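Local atomic coordinates of sugar-binding transport ATP-binding protein (Pyrococcus horikoshii, PDB entry 1V43), a protein that probably binds and hydrolyses ATP as the nucleotide-binding subunit of an ABC transporter that imports sugars. Residues N171-A174 and K175-V178; N234-F237 and V238-I242. All coordinates share one frame; numbering follows the deposited sequence.

Interaction 1: N171-A174 and K175-V178; sequences NLDA and KLRV
Asp173 and Leu176 meet at the start of helix 174-191, a worked example of how an acidic N-cap closes off a helix beginning. The Asp173 side chain sets out with CG between its backbone N and carbonyl carbon (chi1 58°), which folds the carboxylate back over the first turn. Asp173 CG comes 3.6 Å from CB of Leu176. Beyond it both carboxylate oxygens lie near that same carbon, Asp173 OD1 at 3.2 Å from Leu176 CB, and Asp173 OD2 in addition accepts the capping bond from Leu176 N at 3.0 Å. That N-H meets OD2 from above the carboxylate plane, 58° out of it. A water extends the cap: it donates to Asp173 OD2 (3.2 Å) and accepts from Lys175 N (3.0 Å), so two amides of the first turn are served, one directly and one through water. The negative carboxylate probably also suits the positive end of the helix dipole. Backbone bonding takes over with Arg177 N to Asp173 O (2.8 Å). On the apolar side, Leu172 CD2 lies 4.1 Å from Leu176 CG, the two side chains meeting at a slant. The Asn-Leu-Asp sequence, following strand 162-166, matches the D-loop of ABC ATPases. From the first turn, Arg177 reaches a salt bridge with Glu204 of helix 202-208, while Val178 packs on Glu318 of the second subunit.

Interaction 2: N234-F237 and V238-I242; sequences NSVF and VATFI
Phe237 and Phe241, one helical turn apart, both swing CG to the far side of CB from the backbone N (chi1 -170° and -157°), and this shared choice sends their rings out alongside one another in the same direction. The planes are nearly parallel, 19° apart, but slid so far that the rings scarcely overlap, with centroids separated by 5.4 Å. The CE2 and CZ end of the Phe237 ring meets the CD1 side of Phe241, closest at 3.7 Å between Phe237 CZ and Phe241 CD1. Along the backbone, Thr240 N is held by Val236 O at 2.9 Å and, weakly, by Phe237 O. The Thr240 hydroxyl lies beside the same carbonyl: Thr240 OG1 stands 3.1 Å from Val236 O and 2.7 Å from a water that also sits over a face of Phe237 and at the edge of Phe241. Ser235 is the N-cap residue, and its carbonyl receives Ala239 N. Ser235 OG donates to OD1 of Asn234 at 3.2 Å and rests 3.6 Å from Val238 CG2, while Asn234 ND2 is tied to Leu221 O of strand 219-224. The chemistry thus divides helix 236-241: main-chain bonds hold it together, with the Thr240 hydroxyl and a water beside its carbonyls, and the aromatic side, with Phe237 on Leu221 and Phe241 on Pro45, joins it by dispersion to strand 219-224 and the Walker A loop, where ATP binds.

Both contacts are local and belong to the ABC ATPase part of the chain, yet they lie apart, with centres about 26 Å from each other and no touch. Interaction 1 caps the first turn of helix 174-191, whereas interaction 2 spans nearly the whole short helix 236-241, set between strands 219-224 and 361-364. The first is a surface contact, and its chemistry fits that place: a charged carboxylate, a bridging water and a nearby second subunit. The second is partly buried, touches no other chain, and relies on backbone bonds, neutral polar side chains and a pair of aromatic rings. The side chain of Arg177 is about 10 Å from that of Lys50 in the ATP site, and that of Phe241 about 7 Å.

Interaction 1: N171-A174 and K175-V178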
loop_
_atom_site.group_PDB
_atom_site.type_symbol
_atom_site.label_atom_id
_atom_site.label_comp_id
_atom_site.label_asym_id
_atom_site.label_seq_id
_atom_site.Cartn_x
_atom_site.Cartn_y
_atom_site.Cartn_z
ATOM N N ASN A 171 11.597 7.112 1.662
ATOM C CA ASN A 171 11.264 8.134 0.667
ATOM C C ASN A 171 11.550 7.725 -0.783
ATOM O O ASN A 171 12.342 8.374 -1.467
ATOM C CB ASN A 171 12.023 9.430 0.980
ATOM C CG ASN A 171 11.974 9.801 2.456
ATOM O OD1 ASN A 171 10.900 10.003 3.029
ATOM N ND2 ASN A 171 13.146 9.892 3.078
ATOM N N LEU A 172 10.910 6.650 -1.241
ATOM C CA LEU A 172 11.080 6.143 -2.607
ATOM C C LEU A 172 9.716 5.753 -3.202
ATOM O O LEU A 172 8.841 5.272 -2.483
ATOM C CB LEU A 172 12.019 4.923 -2.617
ATOM C CG LEU A 172 13.532 5.135 -2.451
ATOM C CD1 LEU A 172 13.837 5.799 -1.124
ATOM C CD2 LEU A 172 14.245 3.804 -2.539
ATOM N N ASP A 173 9.532 5.962 -4.505
ATOM C CA ASP A 173 8.265 5.615 -5.141
ATOM C C ASP A 173 8.029 4.117 -5.003
ATOM O O ASP A 173 8.961 3.319 -5.082
ATOM C CB ASP A 173 8.241 6.041 -6.627
ATOM C CG ASP A 173 9.373 5.421 -7.458
ATOM O OD1 ASP A 173 10.506 5.950 -7.431
ATOM O OD2 ASP A 173 9.125 4.405 -8.147
ATOM N N ALA A 174 6.777 3.744 -4.778
ATOM C CA ALA A 174 6.401 2.349 -4.590
ATOM C C ALA A 174 7.139 1.366 -5.488
ATOM O O ALA A 174 7.651 0.352 -5.013
ATOM C CB ALA A 174 4.900 2.195 -4.770
ATOM N N LYS A 175 7.202 1.663 -6.784
ATOM C CA LYS A 175 7.869 0.781 -7.741
ATOM C C LYS A 175 9.379 0.649 -7.487
ATOM O O LYS A 175 9.946 -0.455 -7.555
ATOM C CB LYS A 175 7.600 1.279 -9.163
ATOM C CG LYS A 175 8.194 0.445 -10.294
ATOM C CD LYS A 175 7.886 1.125 -11.640
ATOM C CE LYS A 175 8.614 0.482 -12.803
ATOM N NZ LYS A 175 8.219 1.082 -14.112
ATOM N N LEU A 176 10.033 1.764 -7.192
ATOM C CA LEU A 176 11.462 1.728 -6.922
ATOM C C LEU A 176 11.719 1.079 -5.564
ATOM O O LEU A 176 12.730 0.420 -5.366
ATOM C CB LEU A 176 12.047 3.137 -6.941
ATOM C CG LEU A 176 13.520 3.263 -6.536
ATOM C CD1 LEU A 176 14.418 2.475 -7.497
ATOM C CD2 LEU A 176 13.908 4.739 -6.526
ATOM N N ARG A 177 10.797 1.255 -4.628
ATOM C CA ARG A 177 10.982 0.669 -3.313
ATOM C C ARG A 177 11.064 -0.857 -3.420
ATOM O O ARG A 177 11.976 -1.466 -2.860
ATOM C CB ARG A 177 9.855 1.104 -2.369
ATOM C CG ARG A 177 10.134 0.793 -0.911
ATOM C CD ARG A 177 9.298 1.637 0.046
ATOM N NE ARG A 177 9.556 1.250 1.433
ATOM C CZ ARG A 177 9.077 1.880 2.497
ATOM N NH1 ARG A 177 8.307 2.944 2.347
ATOM N NH2 ARG A 177 9.366 1.440 3.714
ATOM N N VAL A 178 10.142 -1.472 -4.164
ATOM C CA VAL A 178 10.151 -2.918 -4.317
ATOM C C VAL A 178 11.451 -3.387 -4.953
ATOM O O VAL A 178 12.037 -4.382 -4.520
ATOM C CB VAL A 178 8.935 -3.420 -5.152
ATOM C CG1 VAL A 178 9.162 -4.858 -5.601
ATOM C CG2 VAL A 178 7.665 -3.385 -4.293
HETATM O O HOH W 1 5.979 4.115 -8.069
#

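Interaction 2: N234-F237 and V238-I242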
loop_
_atom_site.group_PDB
_atom_site.type_symbol
_atom_site.label_atom_id
_atom_site.label_comp_id
_atom_site.label_asym_id
_atom_site.label_seq_id
_atom_site.Cartn_x
_atom_site.Cartn_y
_atom_site.Cartn_z
ATOM N N ASN A 234 1.404 -15.047 17.687
ATOM C CA ASN A 234 1.139 -15.489 19.049
ATOM C C ASN A 234 0.268 -14.521 19.851
ATOM O O ASN A 234 0.102 -14.691 21.056
ATOM C CB ASN A 234 2.442 -15.738 19.799
ATOM C CG ASN A 234 3.252 -14.485 19.974
ATOM O OD1 ASN A 234 2.707 -13.383 20.049
ATOM N ND2 ASN A 234 4.563 -14.643 20.059
ATOM N N SER A 235 -0.297 -13.515 19.185
ATOM C CA SER A 235 -1.143 -12.543 19.874
ATOM C C SER A 235 -1.946 -11.672 18.909
ATOM O O SER A 235 -1.690 -11.658 17.707
ATOM C CB SER A 235 -0.283 -11.648 20.758
ATOM O OG SER A 235 0.670 -10.965 19.964
ATOM N N VAL A 236 -2.922 -10.946 19.440
ATOM C CA VAL A 236 -3.747 -10.070 18.616
ATOM C C VAL A 236 -2.883 -9.002 17.940
ATOM O O VAL A 236 -3.003 -8.774 16.732
ATOM C CB VAL A 236 -4.843 -9.370 19.453
ATOM C CG1 VAL A 236 -5.605 -8.374 18.588
ATOM C CG2 VAL A 236 -5.801 -10.407 20.022
ATOM N N PHE A 237 -1.999 -8.361 18.709
ATOM C CA PHE A 237 -1.150 -7.326 18.139
ATOM C C PHE A 237 -0.360 -7.790 16.911
ATOM O O PHE A 237 -0.354 -7.103 15.888
ATOM C CB PHE A 237 -0.172 -6.744 19.165
ATOM C CG PHE A 237 0.537 -5.521 18.658
ATOM C CD1 PHE A 237 -0.073 -4.275 18.719
ATOM C CD2 PHE A 237 1.762 -5.630 18.012
ATOM C CE1 PHE A 237 0.519 -3.159 18.143
ATOM C CE2 PHE A 237 2.362 -4.520 17.432
ATOM C CZ PHE A 237 1.736 -3.280 17.498
ATOM N N VAL A 238 0.309 -8.938 17.015
ATOM C CA VAL A 238 1.078 -9.472 15.892
ATOM C C VAL A 238 0.121 -9.895 14.765
ATOM O O VAL A 238 0.386 -9.659 13.585
ATOM C CB VAL A 238 1.941 -10.716 16.309
ATOM C CG1 VAL A 238 2.620 -11.295 15.093
ATOM C CG2 VAL A 238 3.021 -10.317 17.358
ATOM N N ALA A 239 -0.991 -10.523 15.134
ATOM C CA ALA A 239 -1.953 -10.979 14.144
ATOM C C ALA A 239 -2.465 -9.837 13.276
ATOM O O ALA A 239 -2.696 -10.025 12.088
ATOM C CB ALA A 239 -3.136 -11.668 14.823
ATOM N N THR A 240 -2.625 -8.653 13.865
ATOM C CA THR A 240 -3.157 -7.516 13.120
ATOM C C THR A 240 -2.132 -6.522 12.593
ATOM O O THR A 240 -2.505 -5.554 11.934
ATOM C CB THR A 240 -4.205 -6.738 13.967
ATOM O OG1 THR A 240 -3.577 -6.210 15.141
ATOM C CG2 THR A 240 -5.352 -7.658 14.391
ATOM N N PHE A 241 -0.849 -6.743 12.867
ATOM C CA PHE A 241 0.166 -5.809 12.392
ATOM C C PHE A 241 0.755 -6.250 11.054
ATOM O O PHE A 241 1.381 -5.459 10.342
ATOM C CB PHE A 241 1.289 -5.644 13.422
ATOM C CG PHE A 241 2.039 -4.349 13.288
ATOM C CD1 PHE A 241 1.508 -3.161 13.800
ATOM C CD2 PHE A 241 3.245 -4.302 12.599
ATOM C CE1 PHE A 241 2.168 -1.954 13.620
ATOM C CE2 PHE A 241 3.910 -3.110 12.414
ATOM C CZ PHE A 241 3.377 -1.927 12.922
ATOM N N ILE A 242 0.529 -7.503 10.703
ATOM C CA ILE A 242 1.046 -8.040 9.455
ATOM C C ILE A 242 -0.095 -8.581 8.609
ATOM O O ILE A 242 -0.881 -9.398 9.075
ATOM C CB ILE A 242 2.050 -9.171 9.721
ATOM C CG1 ILE A 242 3.210 -8.644 10.566
ATOM C CG2 ILE A 242 2.542 -9.750 8.400
ATOM C CD1 ILE A 242 4.214 -9.681 10.943
HETATM O O HOH W 2 -1.348 -4.769 15.721
#